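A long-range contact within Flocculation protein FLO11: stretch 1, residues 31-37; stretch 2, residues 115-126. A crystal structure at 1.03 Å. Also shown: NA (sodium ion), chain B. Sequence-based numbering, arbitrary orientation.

Stretch 1 (31-37) QYTLDVT
Stretch 2, residues 115-126: WMPNFQIQFEYL

Residues 32-37 form an extended strand, with phi/psi running from -125/160 at Tyr-32 through -135/135 at Leu-34 to -100/109 at Val-36. Residues 120-125 form a second strand, its phi between -101 and -130 and its psi between 110 and 157. The N-to-C directions differ by 139°, so the strands run roughly antiparallel but splayed. Their axes approach no closer than 11.2 Å, too far for backbone pairing; side chains alone bridge the gap, burying 254 Å² in total. The register is set by CA-CA distances of 10.4 Å for Leu-34 to Ile-121 and 9.7 Å for Val-36 to Met-116.

Strand alternation sends Tyr-32, Leu-34 and Val-36 toward the second stretch, while Thr-33 and Asp-35 stay out of reach. Ile-121, Phe-123 and Tyr-125 answer with the same alternation.

At one end, Tyr-32 (chi1 m, -68°; chi2 75°) reaches across beside Phe-123 (m, -71°; 76°). Their ring centroids lie 4.9 Å apart with planes at 49°, an oblique pairing, and Tyr-32 CE2 comes within 3.7 Å of Phe-123 CE2. The tyrosine continues to Tyr-125 (m, -66°; -86°), where Tyr-32 OH and Tyr-125 OH share a hydrogen bond of 2.8 Å. Each hydroxyl lies near the plane of the other's ring, so the two phenols meet tip to tip.

In the middle, Leu-34 (t, t) pushes one methyl into the hollow between two neighbours: CD1 is 4.1 Å from Phe-119 CZ and 4.1 Å from Ile-121 CD1. Phe-119 (p, 56°; 84°) starts sideways, yet its ring end swings nearer; Ile-121 is m, t.

Ahead of the second strand, in the loop that leads into it, Met-116 (t, t, p) extends its thioether so that SD lies 3.9 Å from CG2 of Val-36 (t), closing the apolar row.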

# COMPACT_ATOMS: atom_id res chain seq x y z
N GLN A 31 7.59 9.51 -7.76
CA GLN A 31 7.89 8.21 -7.20
C GLN A 31 7.50 8.10 -5.73
O GLN A 31 7.79 8.97 -4.92
CB GLN A 31 9.35 7.88 -7.37
CG GLN A 31 9.73 7.66 -8.83
CD GLN A 31 11.22 7.61 -9.03
OE1 GLN A 31 12.02 7.53 -8.07
NE2 GLN A 31 11.62 7.63 -10.28
N TYR A 32 6.87 6.98 -5.40
CA TYR A 32 6.59 6.57 -4.01
C TYR A 32 7.15 5.16 -3.83
O TYR A 32 7.27 4.41 -4.80
CB TYR A 32 5.08 6.51 -3.72
CG TYR A 32 4.38 7.84 -3.71
CD1 TYR A 32 4.09 8.50 -4.90
CD2 TYR A 32 3.91 8.39 -2.51
CE1 TYR A 32 3.41 9.71 -4.90
CE2 TYR A 32 3.23 9.60 -2.51
CZ TYR A 32 2.99 10.25 -3.71
OH TYR A 32 2.30 11.44 -3.70
N THR A 33 7.37 4.80 -2.56
CA THR A 33 7.69 3.46 -2.16
C THR A 33 6.71 2.98 -1.11
O THR A 33 6.11 3.77 -0.38
CB THR A 33 9.14 3.35 -1.61
OG1 THR A 33 9.27 4.20 -0.48
CG2 THR A 33 10.18 3.72 -2.68
N LEU A 34 6.60 1.66 -1.00
CA LEU A 34 5.77 1.01 0.01
C LEU A 34 6.55 -0.11 0.63
O LEU A 34 7.16 -0.90 -0.09
CB LEU A 34 4.45 0.52 -0.60
CG LEU A 34 3.48 -0.17 0.36
CD1 LEU A 34 2.02 0.04 -0.08
CD2 LEU A 34 3.74 -1.66 0.53
N ASP A 35 6.49 -0.21 1.96
CA ASP A 35 7.02 -1.35 2.68
C ASP A 35 5.93 -1.88 3.61
O ASP A 35 5.13 -1.13 4.13
CB ASP A 35 8.26 -0.94 3.49
CG ASP A 35 9.07 -2.09 3.97
OD1 ASP A 35 8.90 -3.23 3.48
OD2 ASP A 35 9.98 -1.83 4.80
N VAL A 36 5.94 -3.17 3.83
CA VAL A 36 5.07 -3.83 4.82
C VAL A 36 5.94 -4.06 6.04
O VAL A 36 6.88 -4.85 6.00
CB VAL A 36 4.47 -5.14 4.28
CG1 VAL A 36 3.65 -5.81 5.39
CG2 VAL A 36 3.62 -4.89 3.05
N THR A 37 5.67 -3.31 7.10
CA THR A 37 6.54 -3.28 8.25
C THR A 37 6.17 -4.22 9.39
O THR A 37 7.01 -4.51 10.23
CB THR A 37 6.66 -1.85 8.79
OG1 THR A 37 5.37 -1.40 9.19
CG2 THR A 37 7.24 -0.91 7.72
N TRP A 115 1.07 -15.02 -0.19
CA TRP A 115 1.12 -13.68 -0.72
C TRP A 115 0.11 -12.77 -0.07
O TRP A 115 -1.07 -13.10 0.13
CB TRP A 115 0.81 -13.69 -2.22
CG TRP A 115 1.89 -14.24 -3.09
CD1 TRP A 115 1.94 -15.45 -3.69
CD2 TRP A 115 3.07 -13.54 -3.51
NE1 TRP A 115 3.06 -15.55 -4.45
CE2 TRP A 115 3.77 -14.38 -4.38
CE3 TRP A 115 3.56 -12.26 -3.27
CZ2 TRP A 115 4.98 -14.00 -4.99
CZ3 TRP A 115 4.73 -11.87 -3.89
CH2 TRP A 115 5.44 -12.75 -4.74
N MET A 116 0.55 -11.55 0.18
CA MET A 116 -0.37 -10.46 0.39
C MET A 116 -1.30 -10.32 -0.82
O MET A 116 -0.82 -10.30 -1.94
CB MET A 116 0.46 -9.19 0.51
CG MET A 116 -0.32 -7.93 0.84
SD MET A 116 0.75 -6.50 0.90
CE MET A 116 0.92 -6.14 -0.84
N PRO A 117 -2.62 -10.17 -0.61
CA PRO A 117 -3.49 -9.85 -1.75
C PRO A 117 -3.22 -8.41 -2.16
O PRO A 117 -3.09 -7.54 -1.29
CB PRO A 117 -4.91 -10.03 -1.16
CG PRO A 117 -4.74 -9.71 0.32
CD PRO A 117 -3.35 -10.19 0.67
N ASN A 118 -3.14 -8.14 -3.45
CA ASN A 118 -2.75 -6.83 -3.91
C ASN A 118 -3.91 -5.85 -3.79
O ASN A 118 -5.08 -6.19 -3.79
CB ASN A 118 -2.20 -6.94 -5.33
CG ASN A 118 -0.88 -7.66 -5.35
OD1 ASN A 118 -0.69 -8.63 -6.14
ND2 ASN A 118 0.02 -7.27 -4.52
N PHE A 119 -3.53 -4.59 -3.72
CA PHE A 119 -4.47 -3.51 -3.52
C PHE A 119 -3.92 -2.28 -4.23
O PHE A 119 -2.82 -2.29 -4.78
CB PHE A 119 -4.74 -3.27 -2.01
CG PHE A 119 -3.49 -2.99 -1.21
CD1 PHE A 119 -2.96 -1.72 -1.15
CD2 PHE A 119 -2.84 -3.99 -0.52
CE1 PHE A 119 -1.79 -1.47 -0.43
CE2 PHE A 119 -1.69 -3.75 0.22
CZ PHE A 119 -1.18 -2.48 0.25
N GLN A 120 -4.70 -1.21 -4.19
CA GLN A 120 -4.28 0.06 -4.73
C GLN A 120 -4.47 1.14 -3.70
O GLN A 120 -5.29 1.01 -2.78
CB GLN A 120 -5.03 0.41 -6.02
CG GLN A 120 -4.97 -0.68 -7.06
CD GLN A 120 -5.98 -1.77 -6.79
OE1 GLN A 120 -7.15 -1.48 -6.55
NE2 GLN A 120 -5.54 -3.03 -6.80
N ILE A 121 -3.71 2.21 -3.86
CA ILE A 121 -3.87 3.39 -3.06
C ILE A 121 -4.25 4.53 -4.00
O ILE A 121 -3.50 4.84 -4.94
CB ILE A 121 -2.61 3.71 -2.23
CG1 ILE A 121 -2.17 2.49 -1.41
CG2 ILE A 121 -2.89 4.91 -1.34
CD1 ILE A 121 -0.98 2.74 -0.52
N GLN A 122 -5.41 5.13 -3.74
CA GLN A 122 -5.97 6.16 -4.59
C GLN A 122 -5.69 7.49 -3.93
O GLN A 122 -6.19 7.78 -2.83
CB GLN A 122 -7.47 5.92 -4.75
CG GLN A 122 -8.22 6.93 -5.60
CD GLN A 122 -9.72 6.71 -5.51
OE1 GLN A 122 -10.21 5.63 -5.79
NE2 GLN A 122 -10.43 7.73 -5.08
N PHE A 123 -4.92 8.32 -4.65
CA PHE A 123 -4.58 9.66 -4.21
C PHE A 123 -5.38 10.67 -5.04
O PHE A 123 -5.46 10.56 -6.27
CB PHE A 123 -3.11 9.95 -4.51
CG PHE A 123 -2.11 9.20 -3.66
CD1 PHE A 123 -1.83 7.86 -3.88
CD2 PHE A 123 -1.38 9.86 -2.68
CE1 PHE A 123 -0.89 7.20 -3.11
CE2 PHE A 123 -0.41 9.22 -1.93
CZ PHE A 123 -0.16 7.89 -2.16
N GLU A 124 -5.92 11.67 -4.36
CA GLU A 124 -6.49 12.82 -5.04
C GLU A 124 -5.90 14.05 -4.39
O GLU A 124 -6.25 14.40 -3.26
CB GLU A 124 -8.02 12.86 -4.93
CG GLU A 124 -8.75 11.74 -5.65
CD GLU A 124 -10.27 11.81 -5.52
OE1 GLU A 124 -10.80 12.72 -4.86
OE2 GLU A 124 -10.93 10.91 -6.08
N TYR A 125 -5.05 14.74 -5.14
CA TYR A 125 -4.54 16.03 -4.76
C TYR A 125 -5.24 17.13 -5.55
O TYR A 125 -5.73 16.91 -6.67
CB TYR A 125 -3.04 16.11 -5.05
CG TYR A 125 -2.14 15.20 -4.25
CD1 TYR A 125 -1.66 15.60 -3.00
CD2 TYR A 125 -1.65 14.00 -4.77
CE1 TYR A 125 -0.78 14.82 -2.26
CE2 TYR A 125 -0.75 13.23 -4.06
CZ TYR A 125 -0.31 13.63 -2.80
OH TYR A 125 0.62 12.91 -2.07
N LEU A 126 -5.29 18.31 -4.97
CA LEU A 126 -5.76 19.50 -5.68
C LEU A 126 -7.23 19.42 -6.11
O LEU A 126 -7.62 20.10 -7.06
CB LEU A 126 -4.90 19.81 -6.92
CG LEU A 126 -3.43 20.20 -6.75
CD1 LEU A 126 -2.91 20.78 -8.05
CD2 LEU A 126 -3.22 21.20 -5.62
NA NA B . 4.01 -17.58 -6.27
O HOH W 1 5.68 -19.48 -5.80